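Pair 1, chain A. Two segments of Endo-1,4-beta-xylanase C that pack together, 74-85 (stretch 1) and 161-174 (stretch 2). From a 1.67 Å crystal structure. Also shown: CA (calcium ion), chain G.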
# COMPACT_ATOMS: atom_id res chain seq x y z
N SER A 74 10.71 -16.68 -4.47
CA SER A 74 9.79 -17.29 -3.52
C SER A 74 8.39 -16.79 -3.73
O SER A 74 8.18 -15.80 -4.42
CB SER A 74 10.27 -17.01 -2.07
OG SER A 74 10.06 -15.63 -1.74
N THR A 75 7.42 -17.44 -3.05
CA THR A 75 6.05 -16.94 -2.97
C THR A 75 5.80 -16.57 -1.47
O THR A 75 6.20 -17.31 -0.53
CB THR A 75 5.07 -18.03 -3.41
OG1 THR A 75 5.37 -18.38 -4.76
CG2 THR A 75 3.63 -17.58 -3.30
N VAL A 76 5.23 -15.41 -1.25
CA VAL A 76 4.96 -14.91 0.05
C VAL A 76 3.48 -14.46 0.13
O VAL A 76 2.85 -14.29 -0.87
CB VAL A 76 5.95 -13.81 0.48
CG1 VAL A 76 7.36 -14.33 0.50
CG2 VAL A 76 5.90 -12.58 -0.45
N HIS A 77 2.96 -14.32 1.36
CA HIS A 77 1.59 -13.84 1.55
C HIS A 77 1.63 -12.44 2.12
O HIS A 77 2.28 -12.22 3.14
CB HIS A 77 0.80 -14.77 2.47
CG HIS A 77 -0.67 -14.52 2.44
ND1 HIS A 77 -1.44 -14.83 1.35
CD2 HIS A 77 -1.52 -14.02 3.37
CE1 HIS A 77 -2.71 -14.51 1.60
NE2 HIS A 77 -2.78 -14.02 2.82
N ILE A 78 0.98 -11.50 1.44
CA ILE A 78 0.89 -10.12 1.92
C ILE A 78 -0.53 -9.79 2.32
O ILE A 78 -1.50 -10.05 1.57
CB ILE A 78 1.36 -9.08 0.90
CG1 ILE A 78 2.76 -9.39 0.46
CG2 ILE A 78 1.25 -7.69 1.49
CD1 ILE A 78 3.48 -8.23 -0.25
N SER A 79 -0.64 -9.14 3.44
CA SER A 79 -1.94 -8.58 3.92
C SER A 79 -1.81 -7.25 4.59
O SER A 79 -0.75 -6.85 5.05
CB SER A 79 -2.58 -9.56 4.88
OG SER A 79 -1.77 -9.72 6.07
N PHE A 80 -2.95 -6.52 4.63
CA PHE A 80 -3.05 -5.26 5.39
C PHE A 80 -4.50 -4.89 5.56
O PHE A 80 -5.33 -5.38 4.85
CB PHE A 80 -2.26 -4.10 4.76
CG PHE A 80 -2.80 -3.56 3.46
CD1 PHE A 80 -2.35 -4.06 2.23
CD2 PHE A 80 -3.66 -2.44 3.44
CE1 PHE A 80 -2.76 -3.48 1.02
CE2 PHE A 80 -4.10 -1.89 2.25
CZ PHE A 80 -3.63 -2.40 1.05
N TRP A 81 -4.76 -3.99 6.53
CA TRP A 81 -6.11 -3.46 6.80
C TRP A 81 -6.18 -2.06 6.39
O TRP A 81 -5.22 -1.29 6.57
CB TRP A 81 -6.42 -3.59 8.27
CG TRP A 81 -6.54 -5.04 8.72
CD1 TRP A 81 -5.52 -5.88 9.01
CD2 TRP A 81 -7.74 -5.76 8.99
NE1 TRP A 81 -5.98 -7.11 9.35
CE2 TRP A 81 -7.35 -7.08 9.33
CE3 TRP A 81 -9.09 -5.48 8.85
CZ2 TRP A 81 -8.29 -8.06 9.66
CZ3 TRP A 81 -10.01 -6.47 9.17
CH2 TRP A 81 -9.60 -7.74 9.53
N ALA A 82 -7.32 -1.67 5.81
CA ALA A 82 -7.50 -0.30 5.30
C ALA A 82 -8.84 0.21 5.72
O ALA A 82 -9.78 -0.60 5.93
CB ALA A 82 -7.35 -0.26 3.79
N MET A 83 -8.94 1.54 5.85
CA MET A 83 -10.19 2.25 6.24
C MET A 83 -10.19 3.66 5.66
O MET A 83 -9.15 4.29 5.54
CB MET A 83 -10.36 2.23 7.76
CG MET A 83 -11.71 2.78 8.28
SD MET A 83 -11.70 4.57 8.52
CE MET A 83 -10.83 4.65 10.08
N TYR A 84 -11.42 4.16 5.34
CA TYR A 84 -11.62 5.57 4.99
C TYR A 84 -12.88 6.07 5.76
O TYR A 84 -13.75 5.32 5.99
CB TYR A 84 -11.75 5.73 3.47
CG TYR A 84 -13.09 5.39 2.84
CD1 TYR A 84 -13.47 4.05 2.60
CD2 TYR A 84 -14.01 6.39 2.54
CE1 TYR A 84 -14.66 3.73 1.99
CE2 TYR A 84 -15.24 6.07 1.95
CZ TYR A 84 -15.60 4.78 1.74
OH TYR A 84 -16.82 4.48 1.17
N ASP A 85 -12.87 7.34 6.13
CA ASP A 85 -14.02 7.91 6.87
C ASP A 85 -14.49 9.32 6.36
O ASP A 85 -14.97 10.11 7.15
CB ASP A 85 -13.74 7.90 8.39
CG ASP A 85 -12.56 8.75 8.82
OD1 ASP A 85 -12.18 9.73 8.09
OD2 ASP A 85 -12.00 8.48 9.92
N THR A 161 -9.89 10.34 -4.75
CA THR A 161 -8.71 10.86 -4.07
C THR A 161 -8.91 11.09 -2.59
O THR A 161 -8.24 11.92 -1.98
CB THR A 161 -8.12 12.12 -4.78
OG1 THR A 161 -9.13 13.12 -4.86
CG2 THR A 161 -7.56 11.79 -6.15
N ILE A 162 -9.92 10.43 -2.02
CA ILE A 162 -10.16 10.55 -0.64
C ILE A 162 -8.98 10.07 0.21
O ILE A 162 -8.24 9.15 -0.19
CB ILE A 162 -11.44 9.76 -0.17
CG1 ILE A 162 -11.35 8.30 -0.61
CG2 ILE A 162 -12.69 10.44 -0.67
CD1 ILE A 162 -11.80 7.37 0.48
N PRO A 163 -8.77 10.69 1.40
CA PRO A 163 -7.74 10.19 2.32
C PRO A 163 -8.13 8.83 2.89
O PRO A 163 -9.33 8.49 2.93
CB PRO A 163 -7.71 11.23 3.44
CG PRO A 163 -9.12 11.76 3.46
CD PRO A 163 -9.60 11.76 2.02
N PHE A 164 -7.15 8.03 3.31
CA PHE A 164 -7.44 6.74 3.89
C PHE A 164 -6.27 6.25 4.78
O PHE A 164 -5.19 6.77 4.73
CB PHE A 164 -7.79 5.67 2.84
CG PHE A 164 -6.65 5.32 1.89
CD1 PHE A 164 -5.72 4.40 2.26
CD2 PHE A 164 -6.58 5.91 0.66
CE1 PHE A 164 -4.68 4.09 1.38
CE2 PHE A 164 -5.57 5.58 -0.24
CZ PHE A 164 -4.62 4.66 0.16
N TYR A 165 -6.61 5.28 5.62
CA TYR A 165 -5.74 4.71 6.64
C TYR A 165 -5.35 3.31 6.26
O TYR A 165 -6.16 2.59 5.70
CB TYR A 165 -6.47 4.63 8.01
CG TYR A 165 -7.01 6.00 8.46
CD1 TYR A 165 -8.25 6.46 7.98
CD2 TYR A 165 -6.24 6.82 9.27
CE1 TYR A 165 -8.74 7.74 8.39
CE2 TYR A 165 -6.69 8.09 9.67
CZ TYR A 165 -7.96 8.51 9.23
OH TYR A 165 -8.42 9.75 9.60
N VAL A 166 -4.11 2.92 6.57
CA VAL A 166 -3.74 1.50 6.58
C VAL A 166 -3.09 1.10 7.91
O VAL A 166 -2.55 1.97 8.60
CB VAL A 166 -2.74 1.09 5.45
CG1 VAL A 166 -3.34 1.37 4.07
CG2 VAL A 166 -1.40 1.77 5.59
N ASP A 167 -3.20 -0.15 8.26
CA ASP A 167 -2.67 -0.69 9.53
C ASP A 167 -2.43 -2.20 9.42
O ASP A 167 -2.91 -2.86 8.51
CB ASP A 167 -3.67 -0.40 10.68
CG ASP A 167 -3.04 -0.36 12.04
OD1 ASP A 167 -1.78 -0.38 12.20
OD2 ASP A 167 -3.85 -0.25 12.99
N ASP A 168 -1.64 -2.73 10.35
CA ASP A 168 -1.43 -4.19 10.50
C ASP A 168 -0.99 -4.86 9.18
O ASP A 168 -1.59 -5.87 8.74
CB ASP A 168 -2.67 -4.87 11.10
CG ASP A 168 -2.87 -4.54 12.59
OD1 ASP A 168 -1.88 -4.14 13.29
OD2 ASP A 168 -4.03 -4.65 13.06
N VAL A 169 0.03 -4.29 8.56
CA VAL A 169 0.61 -4.80 7.32
C VAL A 169 1.52 -5.95 7.72
O VAL A 169 2.34 -5.82 8.66
CB VAL A 169 1.48 -3.74 6.62
CG1 VAL A 169 2.02 -4.34 5.34
CG2 VAL A 169 0.67 -2.50 6.30
N GLN A 170 1.36 -7.09 7.07
CA GLN A 170 2.12 -8.26 7.37
C GLN A 170 2.49 -8.99 6.11
O GLN A 170 1.69 -9.11 5.19
CB GLN A 170 1.32 -9.14 8.32
CG GLN A 170 2.08 -10.33 8.88
CD GLN A 170 1.32 -11.00 10.04
OE1 GLN A 170 1.19 -10.42 11.09
NE2 GLN A 170 0.83 -12.23 9.82
N ILE A 171 3.73 -9.52 6.06
CA ILE A 171 4.11 -10.45 5.02
C ILE A 171 4.60 -11.78 5.66
O ILE A 171 5.33 -11.74 6.61
CB ILE A 171 5.27 -9.92 4.15
CG1 ILE A 171 4.88 -8.55 3.53
CG2 ILE A 171 5.61 -10.91 3.08
CD1 ILE A 171 5.94 -7.84 2.68
N THR A 172 4.20 -12.90 5.14
CA THR A 172 4.52 -14.14 5.74
C THR A 172 4.96 -15.14 4.70
O THR A 172 4.61 -15.07 3.57
CB THR A 172 3.34 -14.67 6.58
OG1 THR A 172 2.18 -14.68 5.77
CG2 THR A 172 3.07 -13.75 7.80
N ALA A 173 5.80 -16.07 5.16
CA ALA A 173 6.24 -17.21 4.36
C ALA A 173 5.16 -18.20 4.06
O ALA A 173 4.18 -18.29 4.81
CB ALA A 173 7.37 -17.93 5.14
N THR A 174 5.33 -18.95 2.98
CA THR A 174 4.38 -19.94 2.49
C THR A 174 5.09 -21.27 2.22
O THR A 174 6.36 -21.31 2.26
CB THR A 174 3.73 -19.55 1.14
OG1 THR A 174 4.71 -19.57 0.09
CG2 THR A 174 3.08 -18.18 1.23
CA CA G . -1.95 0.02 14.64
O HOH W 1 7.89 -18.17 1.42
O HOH W 2 -2.73 -8.19 8.26
O HOH W 3 -2.06 -2.11 15.19

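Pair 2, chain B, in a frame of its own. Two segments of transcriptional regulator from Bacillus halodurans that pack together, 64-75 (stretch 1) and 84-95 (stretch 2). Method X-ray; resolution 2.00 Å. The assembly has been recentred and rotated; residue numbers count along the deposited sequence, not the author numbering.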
# COMPACT_ATOMS: atom_id res chain seq x y z
N GLU B 64 15.21 26.45 -1.77
CA GLU B 64 15.26 25.57 -2.93
C GLU B 64 15.88 24.21 -2.60
O GLU B 64 15.82 23.28 -3.40
CB GLU B 64 16.06 26.22 -4.06
CG GLU B 64 15.39 27.45 -4.66
CD GLU B 64 16.23 28.09 -5.74
OE1 GLU B 64 16.65 27.38 -6.68
OE2 GLU B 64 16.47 29.32 -5.66
N GLU B 65 16.45 24.10 -1.41
CA GLU B 65 17.08 22.85 -0.99
C GLU B 65 16.04 21.87 -0.47
O GLU B 65 15.31 22.15 0.49
CB GLU B 65 18.12 23.15 0.11
CG GLU B 65 18.81 21.93 0.69
CD GLU B 65 19.83 22.31 1.76
OE1 GLU B 65 19.46 22.98 2.75
OE2 GLU B 65 21.01 21.92 1.61
N ILE B 66 15.95 20.71 -1.11
CA ILE B 66 15.00 19.69 -0.68
C ILE B 66 15.66 18.95 0.49
O ILE B 66 16.75 18.40 0.34
CB ILE B 66 14.69 18.68 -1.81
CG1 ILE B 66 14.05 19.40 -3.01
CG2 ILE B 66 13.75 17.59 -1.28
CD1 ILE B 66 12.72 20.08 -2.69
N VAL B 67 15.00 18.93 1.64
CA VAL B 67 15.58 18.26 2.79
C VAL B 67 14.81 17.03 3.25
O VAL B 67 15.19 16.38 4.22
CB VAL B 67 15.74 19.24 3.97
CG1 VAL B 67 16.64 20.38 3.54
CG2 VAL B 67 14.38 19.78 4.40
N GLY B 68 13.74 16.70 2.53
CA GLY B 68 12.95 15.54 2.89
C GLY B 68 11.92 15.23 1.82
O GLY B 68 11.51 16.12 1.07
N MET B 69 11.49 13.98 1.75
CA MET B 69 10.50 13.58 0.76
C MET B 69 9.76 12.32 1.19
O MET B 69 10.21 11.58 2.07
CB MET B 69 11.20 13.29 -0.59
CG MET B 69 12.13 12.06 -0.56
SD MET B 69 13.13 11.74 -2.08
CE MET B 69 11.90 11.00 -3.12
N LEU B 70 8.61 12.09 0.56
CA LEU B 70 7.83 10.88 0.80
C LEU B 70 6.77 10.83 -0.29
O LEU B 70 6.49 11.83 -0.96
CB LEU B 70 7.16 10.89 2.18
CG LEU B 70 6.06 11.91 2.52
CD1 LEU B 70 4.79 11.61 1.73
CD2 LEU B 70 5.75 11.84 4.00
N GLN B 71 6.20 9.65 -0.48
CA GLN B 71 5.12 9.50 -1.44
C GLN B 71 3.93 9.05 -0.61
O GLN B 71 4.10 8.31 0.36
CB GLN B 71 5.44 8.45 -2.51
CG GLN B 71 4.41 8.44 -3.65
CD GLN B 71 4.76 7.47 -4.77
OE1 GLN B 71 5.93 7.17 -5.00
NE2 GLN B 71 3.75 6.99 -5.48
N VAL B 72 2.74 9.51 -0.97
CA VAL B 72 1.55 9.11 -0.24
C VAL B 72 0.47 8.80 -1.27
O VAL B 72 0.30 9.52 -2.26
CB VAL B 72 1.10 10.21 0.74
CG1 VAL B 72 0.71 11.48 -0.01
CG2 VAL B 72 -0.07 9.70 1.60
N THR B 73 -0.24 7.69 -1.05
CA THR B 73 -1.30 7.24 -1.95
C THR B 73 -2.59 7.05 -1.16
O THR B 73 -2.60 6.39 -0.11
CB THR B 73 -0.92 5.91 -2.61
OG1 THR B 73 -0.95 4.86 -1.63
CG2 THR B 73 0.48 5.97 -3.18
N PHE B 74 -3.68 7.62 -1.67
CA PHE B 74 -4.99 7.54 -1.03
C PHE B 74 -5.80 6.55 -1.86
O PHE B 74 -6.01 6.77 -3.05
CB PHE B 74 -5.65 8.92 -1.05
CG PHE B 74 -4.78 10.00 -0.50
CD1 PHE B 74 -4.51 10.08 0.86
CD2 PHE B 74 -4.18 10.93 -1.36
CE1 PHE B 74 -3.66 11.07 1.37
CE2 PHE B 74 -3.33 11.92 -0.86
CZ PHE B 74 -3.07 11.99 0.50
N THR B 75 -6.26 5.48 -1.22
CA THR B 75 -6.97 4.42 -1.92
C THR B 75 -8.22 3.90 -1.20
O THR B 75 -8.23 3.79 0.02
CB THR B 75 -6.01 3.21 -2.11
OG1 THR B 75 -4.78 3.67 -2.69
CG2 THR B 75 -6.62 2.14 -3.02
N TRP B 84 -11.31 4.61 3.12
CA TRP B 84 -10.17 4.94 2.30
C TRP B 84 -8.96 4.90 3.24
O TRP B 84 -9.09 5.21 4.42
CB TRP B 84 -10.29 6.37 1.77
CG TRP B 84 -11.07 6.50 0.51
CD1 TRP B 84 -12.40 6.25 0.34
CD2 TRP B 84 -10.58 6.95 -0.76
NE1 TRP B 84 -12.77 6.52 -0.96
CE2 TRP B 84 -11.67 6.95 -1.66
CE3 TRP B 84 -9.32 7.35 -1.22
CZ2 TRP B 84 -11.54 7.34 -3.00
CZ3 TRP B 84 -9.19 7.74 -2.56
CH2 TRP B 84 -10.29 7.73 -3.43
N ARG B 85 -7.80 4.50 2.73
CA ARG B 85 -6.59 4.47 3.53
C ARG B 85 -5.52 5.27 2.81
O ARG B 85 -5.54 5.37 1.58
CB ARG B 85 -6.05 3.05 3.69
CG ARG B 85 -7.02 2.03 4.25
CD ARG B 85 -6.29 0.72 4.50
NE ARG B 85 -7.20 -0.37 4.81
CZ ARG B 85 -6.82 -1.57 5.22
NH1 ARG B 85 -5.52 -1.83 5.38
NH2 ARG B 85 -7.72 -2.52 5.45
N ALA B 86 -4.60 5.84 3.57
CA ALA B 86 -3.48 6.57 3.00
C ALA B 86 -2.25 5.71 3.29
O ALA B 86 -2.02 5.32 4.44
CB ALA B 86 -3.32 7.93 3.66
N THR B 87 -1.48 5.40 2.25
CA THR B 87 -0.25 4.62 2.42
C THR B 87 0.93 5.52 2.12
O THR B 87 1.02 6.12 1.03
CB THR B 87 -0.20 3.40 1.46
OG1 THR B 87 -1.32 2.55 1.70
CG2 THR B 87 1.08 2.60 1.67
N ILE B 88 1.83 5.63 3.09
CA ILE B 88 3.04 6.44 2.95
C ILE B 88 4.16 5.50 2.54
O ILE B 88 4.28 4.40 3.09
CB ILE B 88 3.41 7.11 4.28
CG1 ILE B 88 2.35 8.16 4.63
CG2 ILE B 88 4.80 7.75 4.17
CD1 ILE B 88 2.60 8.85 5.96
N GLU B 89 4.99 5.94 1.60
CA GLU B 89 6.09 5.12 1.11
C GLU B 89 7.38 5.91 0.91
O GLU B 89 7.36 7.04 0.43
CB GLU B 89 5.69 4.47 -0.22
CG GLU B 89 6.79 3.68 -0.92
CD GLU B 89 7.28 2.49 -0.09
OE1 GLU B 89 6.44 1.79 0.49
OE2 GLU B 89 8.51 2.27 -0.05
N GLY B 90 8.49 5.30 1.31
CA GLY B 90 9.80 5.92 1.14
C GLY B 90 10.01 7.30 1.74
O GLY B 90 10.32 8.25 1.02
N VAL B 91 9.85 7.40 3.05
CA VAL B 91 10.06 8.67 3.73
C VAL B 91 11.58 8.80 3.86
O VAL B 91 12.23 7.95 4.46
CB VAL B 91 9.43 8.67 5.13
CG1 VAL B 91 9.75 9.98 5.84
CG2 VAL B 91 7.93 8.48 5.02
N ARG B 92 12.14 9.84 3.26
CA ARG B 92 13.58 10.06 3.33
C ARG B 92 13.89 11.46 3.83
O ARG B 92 13.18 12.42 3.51
CB ARG B 92 14.20 9.88 1.93
CG ARG B 92 13.94 8.52 1.28
CD ARG B 92 14.86 7.43 1.82
NE ARG B 92 14.67 6.16 1.11
CZ ARG B 92 13.85 5.19 1.50
NH1 ARG B 92 13.13 5.32 2.61
NH2 ARG B 92 13.75 4.08 0.78
N THR B 93 14.94 11.58 4.63
CA THR B 93 15.38 12.87 5.15
C THR B 93 16.82 13.07 4.65
O THR B 93 17.57 12.10 4.54
CB THR B 93 15.37 12.91 6.69
OG1 THR B 93 14.02 12.79 7.16
CG2 THR B 93 15.94 14.23 7.20
N HIS B 94 17.17 14.31 4.33
CA HIS B 94 18.51 14.65 3.84
C HIS B 94 19.56 14.09 4.81
O HIS B 94 19.43 14.26 6.03
CB HIS B 94 18.64 16.17 3.74
CG HIS B 94 19.82 16.64 2.95
ND1 HIS B 94 21.12 16.36 3.33
CD2 HIS B 94 19.91 17.38 1.82
CE1 HIS B 94 21.95 16.91 2.46
NE2 HIS B 94 21.24 17.54 1.54
N SER B 95 20.60 13.45 4.28
CA SER B 95 21.65 12.87 5.13
C SER B 95 22.41 13.89 5.98
O SER B 95 23.04 13.52 6.97
CB SER B 95 22.63 12.06 4.27
OG SER B 95 23.35 12.90 3.39
O HOH W 4 21.70 19.91 -0.12
O HOH W 5 -3.65 3.29 0.54

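What backbone geometry do the two pairs share? Each is two antiparallel strands side by side, their N-to-C directions 155° apart in pair 1 and 163° in pair 2, with a closest axis approach of 4.6 Å in both. Fourteen central residues superpose with an RMSD of 0.5 Å, and a beta bulge falls at the same place. In pair 1 the register slips by one between Ser A79 and Trp A81; in pair 2 it slips between Met B69 and Gln B71, which are the matching positions. The extra residue on the second strand is Asp A168 or Gly B90, whose CA atoms superpose within 0.3 Å.

How do the hydrogen bonds hold the bulge? Paired bonds flank it. Ser A79 N donates to Gln A170 O and Gln A170 N to Ser A79 O, both at 2.9 Å, and beyond the bulge Trp A81 N reaches Asp A167 O at 2.9 Å. Pair 2 repeats this: Met B69 N to Arg B92 O is 2.9 Å, and Gln B71 N to Glu B89 O is 3.0 Å. Both inserted residues have positive phi, 53° for Asp A168 and 56° for Gly B90. That conformation by itself favours glycine, yet pair 1 places an aspartate there, and its CB packs 3.7 Å from Trp A81 CD1. Gly B90 has no side chain to offer Gln B71, the match of Trp A81.

Which matched side chains fill the apolar side? At the bulge, Phe A80 and Leu B70 start alike, both with chi1 p, and face valines that superpose closely: Phe A80 CB lies 3.7 Å from Val A169 CG2, and Leu B70 CB 3.8 Å from Val B91 CG2. Each also reaches along the second strand, Phe A80 CE2 to Val A166 CG1 at 3.8 Å and Leu B70 CD2 to Ile B88 CG2 at 4.2 Å, so a flat ring and a branched chain cover the same step. Next, Ala A82 CB meets Val A166 CG1 at 4.3 Å, while Val B72 CG2 meets Ile B88 CG1 at 4.2 Å. Farther along, the Phe B74 ring packs on a small residue, with CD1 3.7 Å from Ala B86 CB; in pair 1, Tyr A84 CB approaches Phe A164 CB at 4.0 Å, and Tyr A84 CD2 lies 3.2 Å from Ile A162 CD1. At the other end, Ile A78 CG1 packs on Ile A171 CG1 at 3.8 Å, whereas its match Gly B68 has no side chain to pack on Thr B93, the match of Ile A171; the backbone contact is common to both, Ile A78 CA lying 3.5 Å from Gln A170 O and Gly B68 CA 3.2 Å from Arg B92 O.

What happens on the opposite face? Met A83 lays its CE 3.8 Å from CD1 of Tyr A165, a broad apolar contact. The matching threonines are compact: Thr B73 OG1 comes within 3.5 Å of Thr B87 CB. The same backbone ladder thus carries a large sulfur-aromatic pair or two small beta-branched residues.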